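Local coordinates for protein PpBBE-like 1 D396N (Physcomitrella patens subsp. patens, PDB 6EO5) that is a berberine bridge enzyme-like cellobiose oxidase that carries covalently bound FAD and probably uses it to oxidise the reducing-end sugar of cellobiose, at residues G80-Y83 / E84-L88; D192-F195 / A196-A200; G380-F384 / I385-S389; K455-P458 / Q459-N463; F462-P465 / Q466-P469. All coordinates share one frame; numbering follows the deposited sequence.

Contact 1 of 5, residues G80-Y83 / E84-L88; sequences GHSY and EDYSL. With FAD (flavin-adenine dinucleotide), chain C.
S82 swings its hydroxyl to the side opposite its own backbone N (chi1 160°), which carries OG across the chain reversal to Y86. In S87 the hydroxyl lies between N and the carbonyl carbon (chi1 56°), directed at the FAD pyrophosphate. S82 OG receives the N-H of Y86 at 2.9 Å and, more weakly, that of E84. A type I beta turn from S82 to D85 is closed by D85 N on S82 O, 3.0 Å apart, the donor standing well above the carbonyl plane. Serine is short enough to serve this turn while its own N-H faces the cofactor. FAD O1A takes two bonds, 2.6 Å from S87 OG and 3.0 Å from S82 N. G80 N reaches O2A at 2.9 Å, and H81 N reaches the bridging O3P at 3.1 Å. G80, at a positive phi, brings the chain close to S87. H81 ND1 is bonded covalently to FAD C8M (1.5 Å), with the methyl carbon near the imidazole plane, and its NE2 bonds to T144. A histidine joined to the flavin 8-methyl group beside a pyrophosphate-binding loop is characteristic of berberine bridge enzymes within the VAO family.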
# COMPACT_ATOMS: atom_id res chain seq x y z
N GLY A 80 -2.44 -9.72 3.45
CA GLY A 80 -1.42 -10.58 2.89
C GLY A 80 -0.84 -10.15 1.55
O GLY A 80 -0.45 -11.01 0.76
N HIS A 81 -0.77 -8.85 1.28
CA HIS A 81 -0.26 -8.35 0.00
C HIS A 81 1.22 -7.99 0.03
O HIS A 81 1.72 -7.45 -0.96
CB HIS A 81 -1.09 -7.15 -0.47
CG HIS A 81 -2.28 -7.55 -1.28
ND1 HIS A 81 -2.30 -7.50 -2.66
CD2 HIS A 81 -3.48 -8.05 -0.89
CE1 HIS A 81 -3.46 -7.98 -3.08
NE2 HIS A 81 -4.19 -8.31 -2.03
N SER A 82 1.94 -8.28 1.13
CA SER A 82 3.32 -7.80 1.28
C SER A 82 4.20 -8.27 0.15
O SER A 82 4.31 -9.48 -0.10
CB SER A 82 3.90 -8.27 2.61
OG SER A 82 5.31 -8.21 2.58
N TYR A 83 4.86 -7.32 -0.53
CA TYR A 83 5.64 -7.66 -1.71
C TYR A 83 6.81 -8.58 -1.39
O TYR A 83 7.33 -9.24 -2.30
CB TYR A 83 6.15 -6.40 -2.40
CG TYR A 83 5.09 -5.63 -3.17
CD1 TYR A 83 3.76 -6.07 -3.21
CD2 TYR A 83 5.41 -4.46 -3.84
CE1 TYR A 83 2.80 -5.37 -3.90
CE2 TYR A 83 4.47 -3.76 -4.54
CZ TYR A 83 3.16 -4.21 -4.57
OH TYR A 83 2.23 -3.49 -5.27
N GLU A 84 7.22 -8.65 -0.13
CA GLU A 84 8.30 -9.52 0.31
C GLU A 84 7.82 -10.63 1.23
O GLU A 84 8.64 -11.26 1.91
CB GLU A 84 9.39 -8.69 1.00
CG GLU A 84 10.09 -7.70 0.09
CD GLU A 84 11.14 -8.35 -0.79
OE1 GLU A 84 10.94 -9.50 -1.22
OE2 GLU A 84 12.18 -7.70 -1.07
N ASP A 85 6.52 -10.89 1.27
CA ASP A 85 5.95 -11.96 2.09
C ASP A 85 6.25 -11.78 3.57
O ASP A 85 6.37 -12.75 4.32
CB ASP A 85 6.43 -13.33 1.61
CG ASP A 85 5.83 -13.69 0.28
OD1 ASP A 85 4.61 -13.50 0.12
OD2 ASP A 85 6.57 -14.13 -0.62
N TYR A 86 6.33 -10.52 4.02
CA TYR A 86 6.65 -10.25 5.41
C TYR A 86 5.52 -10.59 6.37
O TYR A 86 5.75 -10.67 7.58
CB TYR A 86 7.04 -8.78 5.58
CG TYR A 86 8.41 -8.41 5.04
CD1 TYR A 86 9.40 -9.38 4.85
CD2 TYR A 86 8.71 -7.09 4.72
CE1 TYR A 86 10.67 -9.02 4.36
CE2 TYR A 86 9.96 -6.73 4.24
CZ TYR A 86 10.94 -7.69 4.06
OH TYR A 86 12.17 -7.30 3.58
N SER A 87 4.29 -10.75 5.88
CA SER A 87 3.22 -11.18 6.77
C SER A 87 3.14 -12.70 6.88
O SER A 87 2.27 -13.22 7.59
CB SER A 87 1.87 -10.59 6.32
OG SER A 87 1.59 -10.93 4.98
N LEU A 88 4.02 -13.43 6.18
CA LEU A 88 4.34 -14.80 6.55
C LEU A 88 5.55 -14.84 7.47
O LEU A 88 5.93 -15.93 7.91
CB LEU A 88 4.60 -15.66 5.31
CG LEU A 88 3.33 -15.90 4.49
CD1 LEU A 88 3.62 -16.64 3.21
CD2 LEU A 88 2.25 -16.61 5.30
PA FAD C . 0.11 -7.66 4.73
O1A FAD C . 1.08 -8.55 3.97
O2A FAD C . -0.89 -8.47 5.51
O5B FAD C . 0.82 -6.56 5.67
C5B FAD C . 1.98 -5.87 5.26
C4B FAD C . 2.85 -5.50 6.46
O4B FAD C . 2.06 -4.85 7.44
C3B FAD C . 3.46 -6.72 7.12
O3B FAD C . 4.70 -6.35 7.68
C2B FAD C . 2.49 -7.01 8.24
O2B FAD C . 3.10 -7.72 9.29
C1B FAD C . 2.05 -5.61 8.65
N9A FAD C . 0.71 -5.68 9.27
C8A FAD C . -0.42 -6.26 8.75
N7A FAD C . -1.43 -6.13 9.63
C5A FAD C . -0.97 -5.48 10.72
C6A FAD C . -1.57 -5.11 11.91
N6A FAD C . -2.85 -5.40 12.11
N1A FAD C . -0.84 -4.44 12.87
C2A FAD C . 0.49 -4.17 12.64
N3A FAD C . 1.09 -4.54 11.46
C4A FAD C . 0.38 -5.19 10.52
N1 FAD C . -0.34 0.30 -2.44
C2 FAD C . -0.87 1.58 -2.56
O2 FAD C . -0.49 2.54 -1.85
N3 FAD C . -1.87 1.81 -3.50
C4 FAD C . -2.32 0.79 -4.30
O4 FAD C . -3.22 1.01 -5.11
C4X FAD C . -1.79 -0.49 -4.19
N5 FAD C . -2.29 -1.52 -4.96
C5X FAD C . -2.00 -2.83 -4.63
C6 FAD C . -2.61 -3.86 -5.33
C7 FAD C . -2.46 -5.21 -4.97
C7M FAD C . -3.16 -6.30 -5.75
C8 FAD C . -1.56 -5.51 -3.93
C8M FAD C . -1.25 -6.95 -3.55
C9 FAD C . -0.87 -4.46 -3.29
C9A FAD C . -1.09 -3.11 -3.61
N10 FAD C . -0.40 -2.05 -3.02
C10 FAD C . -0.82 -0.75 -3.22
C1' FAD C . 0.62 -2.27 -1.95
C2' FAD C . -0.09 -2.30 -0.60
O2' FAD C . -0.40 -1.01 -0.12
C3' FAD C . 0.82 -2.98 0.40
O3' FAD C . 1.05 -4.27 -0.10
C4' FAD C . 0.15 -3.02 1.78
O4' FAD C . 1.16 -2.97 2.77
C5' FAD C . -0.73 -4.26 1.92
O5' FAD C . -1.27 -4.41 3.22
P FAD C . -1.87 -5.85 3.63
O1P FAD C . -2.53 -5.75 4.99
O2P FAD C . -2.79 -6.44 2.59
O3P FAD C . -0.58 -6.80 3.55

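Contact 2 of 5, residues D192-F195 / A196-A200; sequences DLYF and AIRGA
R198 lays its guanidinium flat on the Y194 ring one helical turn earlier, the two planes 7° apart and their centres separated by 3.8 Å. This is the tight part of the contact. CE2 of Y194 lies under the middle of the guanidinium, whereas R198 CD stands over the ring face, 3.6 Å from its centroid, in a CH-pi contact. Bends at chi2 (131°) and chi3 (89°) fold the arginine back over the tyrosine, and R198 NH1 then points at Y194 O, a straight but weak bond of 3.3 Å. Tyrosine offers a broad face here while its OH bonds to I170 O.

Packing on another flank is looser: L193 CD1 and I197 CG2 stay 4.3 Å apart; L193 also touches L175 and V183, and I197 touches I170 and V173. Towards the partly exposed side lie D192, which pairs with K455 and W456, and F195. Alongside the regular helical bonds, A196 N to D192 O (3.0 Å) and I197 N to L193 O (3.1 Å), R198 N makes only a weak bond to F195 O, and R198 centres an inverse gamma turn. The off-centre cation-pi geometry implies that the positive charge of R198 is probably stabilised by the tyrosine face and, weakly, by the Y194 carbonyl.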
# COMPACT_ATOMS: atom_id res chain seq x y z
N ASP A 192 4.17 9.64 20.43
CA ASP A 192 5.32 9.01 19.78
C ASP A 192 4.90 7.78 18.99
O ASP A 192 5.24 7.64 17.81
CB ASP A 192 6.39 8.65 20.83
CG ASP A 192 5.83 7.85 22.02
OD1 ASP A 192 4.65 8.03 22.39
OD2 ASP A 192 6.58 7.04 22.61
N LEU A 193 4.14 6.89 19.62
CA LEU A 193 3.59 5.74 18.92
C LEU A 193 2.69 6.18 17.77
O LEU A 193 2.66 5.54 16.71
CB LEU A 193 2.83 4.86 19.91
CG LEU A 193 2.38 3.49 19.44
CD1 LEU A 193 3.56 2.68 18.99
CD2 LEU A 193 1.66 2.81 20.58
N TYR A 194 1.96 7.28 17.96
CA TYR A 194 1.07 7.77 16.92
C TYR A 194 1.86 8.27 15.71
O TYR A 194 1.48 8.04 14.57
CB TYR A 194 0.15 8.85 17.49
CG TYR A 194 -0.87 9.42 16.52
CD1 TYR A 194 -1.82 8.60 15.90
CD2 TYR A 194 -0.92 10.79 16.26
CE1 TYR A 194 -2.76 9.13 15.02
CE2 TYR A 194 -1.86 11.33 15.39
CZ TYR A 194 -2.77 10.50 14.78
OH TYR A 194 -3.68 11.05 13.91
N PHE A 195 2.98 8.95 15.96
CA PHE A 195 3.89 9.33 14.88
C PHE A 195 4.41 8.11 14.12
O PHE A 195 4.40 8.08 12.88
CB PHE A 195 5.04 10.14 15.47
CG PHE A 195 6.12 10.48 14.50
CD1 PHE A 195 7.15 9.58 14.23
CD2 PHE A 195 6.15 11.73 13.90
CE1 PHE A 195 8.16 9.90 13.35
CE2 PHE A 195 7.17 12.06 13.02
CZ PHE A 195 8.17 11.14 12.75
N ALA A 196 4.84 7.08 14.85
CA ALA A 196 5.48 5.93 14.22
C ALA A 196 4.52 5.17 13.31
O ALA A 196 4.93 4.70 12.23
CB ALA A 196 6.06 5.00 15.28
N ILE A 197 3.26 5.00 13.72
CA ILE A 197 2.38 4.09 12.98
C ILE A 197 1.87 4.72 11.70
O ILE A 197 1.39 4.01 10.81
CB ILE A 197 1.21 3.58 13.85
CG1 ILE A 197 0.26 4.72 14.25
CG2 ILE A 197 1.70 2.85 15.10
CD1 ILE A 197 -0.92 4.89 13.28
N ARG A 198 1.95 6.05 11.57
CA ARG A 198 1.59 6.76 10.34
C ARG A 198 2.77 6.74 9.36
O ARG A 198 3.39 7.77 9.06
CB ARG A 198 1.16 8.18 10.66
CG ARG A 198 -0.25 8.29 11.21
CD ARG A 198 -0.32 9.14 12.48
NE ARG A 198 -0.54 10.56 12.24
CZ ARG A 198 0.17 11.54 12.81
NH1 ARG A 198 1.14 11.24 13.67
NH2 ARG A 198 -0.11 12.80 12.55
N GLY A 199 3.06 5.55 8.83
CA GLY A 199 4.17 5.41 7.91
C GLY A 199 5.14 4.28 8.20
O GLY A 199 5.77 3.74 7.28
N ALA A 200 5.29 3.90 9.48
CA ALA A 200 6.18 2.80 9.84
C ALA A 200 5.51 1.79 10.76
O ALA A 200 6.20 1.09 11.50
CB ALA A 200 7.46 3.34 10.48

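Contact 3 of 5, residues G380-F384 / I385-S389; sequences GETAF and IHRNS
H386 turns the edge of its imidazole into the face of F384, a T-shaped pair with planes at 89° and centroids 4.9 Å apart. The touching atom is H386 CD2, which lies above the rim of the phenyl ring, 3.5 Å from F384 CZ. F384 reaches this position with CG anti to its backbone N (chi1 -168°), which brings CE1 and CZ alongside H386. Phenylalanine offers a flat apolar face to the imidazole edge, and histidine combines that edge with a polar NE2 that bonds to Q429. I385 CG1 lies over one face of the H386 ring, which also stacks on Y337.

Both segments belong to the loop joining strands 361-367 and 391-398, neighbours in the seven-stranded antiparallel sheet that, in VAO-family enzymes, belongs to the substrate domain; H386 is the centre of an inverse gamma turn within it.

R387 NE lies near the plane of the phenyl ring, at its edge, while F384 CD1 sits 3.8 Å over the centre of the guanidinium. Arginine suits the place because its several N-H groups can serve separate acceptors: R387 NH2 gives T382 OG1 a straight bond of 3.0 Å in the guanidinium plane, and NE reaches F384 O at 3.2 Å from above the carbonyl plane. T382 OG1 in turn donates weakly to F384 O, relaying between arginine and backbone. NH2 also forms a salt bridge with D168, and NH1 bonds to I374 O. A water donates to A383 O (2.6 Å) and accepts from I385 N (3.0 Å), bridging either side of F384.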
# COMPACT_ATOMS: atom_id res chain seq x y z
N GLY A 380 7.86 16.42 9.08
CA GLY A 380 8.27 16.24 10.45
C GLY A 380 7.18 15.81 11.40
O GLY A 380 7.46 15.66 12.60
N GLU A 381 5.96 15.62 10.93
CA GLU A 381 4.85 15.24 11.80
C GLU A 381 4.34 13.83 11.57
O GLU A 381 3.47 13.39 12.32
CB GLU A 381 3.69 16.22 11.65
CG GLU A 381 3.99 17.59 12.22
CD GLU A 381 2.93 18.61 11.88
OE1 GLU A 381 1.93 18.24 11.20
OE2 GLU A 381 3.09 19.78 12.30
N THR A 382 4.84 13.12 10.57
CA THR A 382 4.50 11.71 10.41
C THR A 382 5.76 10.93 10.06
O THR A 382 6.75 11.47 9.58
CB THR A 382 3.43 11.47 9.32
OG1 THR A 382 3.95 11.78 8.03
CG2 THR A 382 2.17 12.31 9.60
N ALA A 383 5.69 9.62 10.31
CA ALA A 383 6.74 8.72 9.87
C ALA A 383 6.83 8.64 8.35
O ALA A 383 7.83 8.14 7.83
CB ALA A 383 6.51 7.33 10.46
N PHE A 384 5.82 9.11 7.62
CA PHE A 384 5.85 9.12 6.16
C PHE A 384 6.49 10.42 5.69
O PHE A 384 5.95 11.51 5.93
CB PHE A 384 4.44 8.96 5.58
CG PHE A 384 4.43 8.68 4.11
CD1 PHE A 384 4.46 9.72 3.19
CD2 PHE A 384 4.43 7.37 3.63
CE1 PHE A 384 4.46 9.47 1.82
CE2 PHE A 384 4.43 7.11 2.27
CZ PHE A 384 4.44 8.17 1.36
N ILE A 385 7.63 10.31 5.02
CA ILE A 385 8.48 11.46 4.72
C ILE A 385 8.35 11.96 3.29
O ILE A 385 8.77 13.10 3.00
CB ILE A 385 9.97 11.14 5.03
CG1 ILE A 385 10.51 10.08 4.06
CG2 ILE A 385 10.15 10.70 6.48
CD1 ILE A 385 12.04 9.92 4.10
N HIS A 386 7.80 11.17 2.38
CA HIS A 386 7.85 11.46 0.95
C HIS A 386 6.79 12.51 0.61
O HIS A 386 5.73 12.22 0.05
CB HIS A 386 7.68 10.18 0.16
CG HIS A 386 8.42 9.03 0.75
ND1 HIS A 386 9.80 8.96 0.76
CD2 HIS A 386 7.98 7.92 1.40
CE1 HIS A 386 10.18 7.85 1.38
NE2 HIS A 386 9.09 7.20 1.77
N ARG A 387 7.11 13.76 0.96
CA ARG A 387 6.16 14.85 0.86
C ARG A 387 6.57 15.90 -0.17
O ARG A 387 6.02 17.01 -0.16
CB ARG A 387 5.98 15.51 2.23
CG ARG A 387 5.66 14.54 3.34
CD ARG A 387 4.24 14.05 3.20
NE ARG A 387 3.81 13.32 4.39
CZ ARG A 387 2.58 12.84 4.54
NH1 ARG A 387 1.68 13.03 3.57
NH2 ARG A 387 2.24 12.17 5.64
N ASN A 388 7.54 15.58 -1.04
CA ASN A 388 8.08 16.58 -1.95
C ASN A 388 8.43 16.02 -3.33
O ASN A 388 9.27 16.60 -4.04
CB ASN A 388 9.32 17.25 -1.35
CG ASN A 388 9.57 18.64 -1.90
OD1 ASN A 388 8.64 19.44 -2.03
ND2 ASN A 388 10.81 18.93 -2.24
N SER A 389 7.80 14.93 -3.74
CA SER A 389 8.05 14.31 -5.03
C SER A 389 6.98 14.72 -6.03
O SER A 389 5.88 15.14 -5.67
CB SER A 389 8.07 12.79 -4.91
OG SER A 389 6.73 12.36 -4.67
O HOH W 1 8.51 7.51 5.44

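Contact 4 of 5, residues K455-P458 / Q459-N463; sequences KWDP and QNVFN
D457 spreads its carboxylate over two successive N-H groups. OD1 receives V461 N at 2.7 Å on its syn lone pair, and OD2 receives F462 N at 2.9 Å, also from the syn side but 20° out of the carboxylate plane. The side chain reaches them because CG is anti to the backbone N (chi1 -178°), while D457 O accepts N460 N at 2.9 Å. That last bond closes a type I beta turn from D457 to N460. Aspartate therefore serves three backbone donors at once, two of them through its side chain.

In the next shell, P458 occupies a corner of the turn, where its ring restricts phi to a value the turn needs. N460 takes a positive phi, which asparagine tolerates better than most residues, and N460 O receives N463 ND2 at 2.9 Å in the plane of that amide. Further out, K453 NZ forms a salt bridge with D457 OD2 and bonds to F462 O, which probably offsets the negative charge of the aspartate.

D457 is the first residue to leave the helical conformation of helix 446-456. The turn then delivers V461 and F462 to I74 of strand 74-77, and to K68 and V64 respectively of helix 57-70, so that the end of one helix is joined to the packing of another helix and a strand.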
# COMPACT_ATOMS: atom_id res chain seq x y z
N LYS A 455 11.64 2.07 23.12
CA LYS A 455 10.67 2.29 24.18
C LYS A 455 9.58 1.23 24.19
O LYS A 455 9.18 0.77 25.26
CB LYS A 455 10.08 3.69 24.03
CG LYS A 455 8.87 3.97 24.88
CD LYS A 455 8.52 5.44 24.82
CE LYS A 455 7.22 5.75 25.52
NZ LYS A 455 7.07 7.21 25.67
N TRP A 456 9.09 0.82 23.02
CA TRP A 456 7.87 0.03 22.97
C TRP A 456 8.09 -1.46 22.73
O TRP A 456 7.14 -2.23 22.85
CB TRP A 456 6.91 0.58 21.90
CG TRP A 456 6.28 1.88 22.28
CD1 TRP A 456 6.69 3.13 21.92
CD2 TRP A 456 5.12 2.06 23.11
NE1 TRP A 456 5.86 4.08 22.47
CE2 TRP A 456 4.89 3.45 23.20
CE3 TRP A 456 4.26 1.19 23.78
CZ2 TRP A 456 3.83 3.99 23.93
CZ3 TRP A 456 3.20 1.72 24.50
CH2 TRP A 456 2.99 3.11 24.58
N ASP A 457 9.30 -1.88 22.40
CA ASP A 457 9.61 -3.30 22.22
C ASP A 457 11.11 -3.51 22.43
O ASP A 457 11.85 -3.85 21.50
CB ASP A 457 9.17 -3.78 20.83
CG ASP A 457 9.40 -5.28 20.60
OD1 ASP A 457 9.64 -6.03 21.57
OD2 ASP A 457 9.35 -5.70 19.42
N PRO A 458 11.58 -3.31 23.66
CA PRO A 458 13.03 -3.40 23.90
C PRO A 458 13.60 -4.78 23.65
O PRO A 458 14.79 -4.90 23.33
CB PRO A 458 13.17 -2.97 25.37
CG PRO A 458 11.88 -2.31 25.73
CD PRO A 458 10.85 -3.01 24.90
N GLN A 459 12.79 -5.82 23.79
CA GLN A 459 13.19 -7.20 23.52
C GLN A 459 13.08 -7.58 22.05
O GLN A 459 13.37 -8.74 21.71
CB GLN A 459 12.33 -8.19 24.32
CG GLN A 459 12.15 -7.86 25.79
CD GLN A 459 13.45 -7.45 26.44
OE1 GLN A 459 14.50 -8.07 26.24
NE2 GLN A 459 13.39 -6.37 27.23
N ASN A 460 12.64 -6.67 21.18
CA ASN A 460 12.50 -6.95 19.74
C ASN A 460 11.61 -8.16 19.50
O ASN A 460 11.90 -9.03 18.68
CB ASN A 460 13.88 -7.14 19.10
CG ASN A 460 13.85 -6.95 17.59
OD1 ASN A 460 13.07 -6.16 17.06
ND2 ASN A 460 14.71 -7.69 16.90
N VAL A 461 10.50 -8.23 20.24
CA VAL A 461 9.53 -9.31 20.08
C VAL A 461 9.01 -9.35 18.65
O VAL A 461 8.91 -10.42 18.03
CB VAL A 461 8.37 -9.15 21.07
CG1 VAL A 461 7.35 -10.26 20.86
CG2 VAL A 461 8.87 -9.12 22.50
N PHE A 462 8.65 -8.18 18.12
CA PHE A 462 8.09 -8.02 16.78
C PHE A 462 9.20 -7.59 15.82
O PHE A 462 9.65 -6.44 15.86
CB PHE A 462 6.97 -6.97 16.79
CG PHE A 462 5.81 -7.31 17.68
CD1 PHE A 462 5.00 -8.40 17.42
CD2 PHE A 462 5.48 -6.48 18.76
CE1 PHE A 462 3.90 -8.69 18.22
CE2 PHE A 462 4.39 -6.77 19.57
CZ PHE A 462 3.60 -7.87 19.30
N ASN A 463 9.61 -8.50 14.93
CA ASN A 463 10.65 -8.18 13.95
C ASN A 463 10.40 -8.92 12.64
O ASN A 463 9.68 -9.92 12.58
CB ASN A 463 12.05 -8.51 14.48
CG ASN A 463 12.22 -9.98 14.79
OD1 ASN A 463 12.32 -10.82 13.89
ND2 ASN A 463 12.23 -10.31 16.07

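Contact 5 of 5, residues F462-P465 / Q466-P469; sequences FNFP and QSIP
A turn closed by a bond from S467 N to F464 O, in the berberine-like family region and close to the adenosine part of FAD, brings F464 against Q466 and S467. F464 O is the shared acceptor, and S467 supplies both donors. S467 OG bonds to F464 O at 3.0 Å in the carbonyl plane, on a lone pair; S467 N meets the same F464 O at 3.0 Å from above that plane, in a nearly straight bond. Serine fits because chi1 of 48° turns its short hydroxyl back to the same carbonyl that its N-H already meets, and S467 OG also lies beside N463 CB.

The phenyl ring of F464 is folded back beneath the turn by chi1 of 60°, with CG in the crowded position between N and the carbonyl carbon. One face carries the peptide between Q466 and S467: S467 N stands 3.5 Å above the ring centre and Q466 C lies nearer the rim. The nearest atoms of the F464 side chain and FAD are about 4 Å apart, and the ring meets that of Y86 with planes at about 55°.

P465, with its restricted phi, suits the corner of the turn. Q466, extended beyond CG, sends its amide away to Y86 OH and D433 O.

Two hydrogen bonds on one carbonyl, with a peptide resting on an aromatic face, imply that local bonds help to hold the turn, while the Q466 amide and the F464 ring both connect it to Y86 of the cofactor-binding loop.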
# COMPACT_ATOMS: atom_id res chain seq x y z
N PHE A 462 8.65 -8.18 18.12
CA PHE A 462 8.09 -8.02 16.78
C PHE A 462 9.20 -7.59 15.82
O PHE A 462 9.65 -6.44 15.86
CB PHE A 462 6.97 -6.97 16.79
CG PHE A 462 5.81 -7.31 17.68
CD1 PHE A 462 5.00 -8.40 17.42
CD2 PHE A 462 5.48 -6.48 18.76
CE1 PHE A 462 3.90 -8.69 18.22
CE2 PHE A 462 4.39 -6.77 19.57
CZ PHE A 462 3.60 -7.87 19.30
N ASN A 463 9.61 -8.50 14.93
CA ASN A 463 10.65 -8.18 13.95
C ASN A 463 10.40 -8.92 12.64
O ASN A 463 9.68 -9.92 12.58
CB ASN A 463 12.05 -8.51 14.48
CG ASN A 463 12.22 -9.98 14.79
OD1 ASN A 463 12.32 -10.82 13.89
ND2 ASN A 463 12.23 -10.31 16.07
N PHE A 464 11.00 -8.38 11.58
CA PHE A 464 11.10 -9.02 10.27
C PHE A 464 12.30 -8.41 9.57
O PHE A 464 12.90 -7.46 10.10
CB PHE A 464 9.79 -8.83 9.47
CG PHE A 464 9.43 -7.39 9.21
CD1 PHE A 464 8.91 -6.59 10.21
CD2 PHE A 464 9.59 -6.83 7.94
CE1 PHE A 464 8.57 -5.28 9.98
CE2 PHE A 464 9.25 -5.52 7.70
CZ PHE A 464 8.75 -4.74 8.72
N PRO A 465 12.72 -8.94 8.39
CA PRO A 465 13.96 -8.42 7.78
C PRO A 465 14.06 -6.90 7.67
O PRO A 465 15.18 -6.39 7.58
CB PRO A 465 13.95 -9.06 6.39
CG PRO A 465 13.34 -10.37 6.62
CD PRO A 465 12.26 -10.15 7.67
N GLN A 466 12.95 -6.15 7.71
CA GLN A 466 13.03 -4.70 7.65
C GLN A 466 12.18 -4.03 8.73
O GLN A 466 11.55 -3.00 8.50
CB GLN A 466 12.65 -4.19 6.26
CG GLN A 466 13.83 -4.19 5.29
CD GLN A 466 13.40 -4.09 3.84
OE1 GLN A 466 12.64 -4.93 3.36
NE2 GLN A 466 13.89 -3.07 3.15
N SER A 467 12.17 -4.60 9.93
CA SER A 467 11.57 -3.93 11.07
C SER A 467 12.46 -2.79 11.56
O SER A 467 13.67 -2.75 11.31
CB SER A 467 11.30 -4.92 12.21
OG SER A 467 12.43 -5.75 12.47
N ILE A 468 11.86 -1.84 12.27
CA ILE A 468 12.67 -0.75 12.82
C ILE A 468 13.68 -1.35 13.80
O ILE A 468 13.31 -2.18 14.65
CB ILE A 468 11.77 0.30 13.50
CG1 ILE A 468 10.69 0.81 12.53
CG2 ILE A 468 12.59 1.48 13.98
CD1 ILE A 468 11.22 1.51 11.27
N PRO A 469 14.96 -1.01 13.69
CA PRO A 469 15.97 -1.63 14.56
C PRO A 469 16.03 -0.98 15.93
O PRO A 469 15.43 0.07 16.19
CB PRO A 469 17.27 -1.39 13.79
CG PRO A 469 17.02 -0.14 13.02
CD PRO A 469 15.57 -0.18 12.64

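How the contacts relate
Contacts 1 and 3 are buried; contacts 2, 4 and 5 are only partly so, and contact 4 lies farthest from the centre of the chain. Contact 1 is cofactor chemistry, contact 2 cation-pi packing on a helix, contact 3 a mixture of T-shaped rings and arginine bonds; contact 4 is a carboxylate taking backbone N-H groups, contact 5 a carbonyl taking a hydroxyl and an N-H. Contacts 4 and 5 overlap at F462 and N463. Contact 5 touches contact 1 where Y86 meets F464, P465 and Q466. The helix of contact 2 links to contact 3 through F195 and A383, reaches the helix of contact 4 by a charged and a polar bond, and touches contact 5 through apolar A200 and I468.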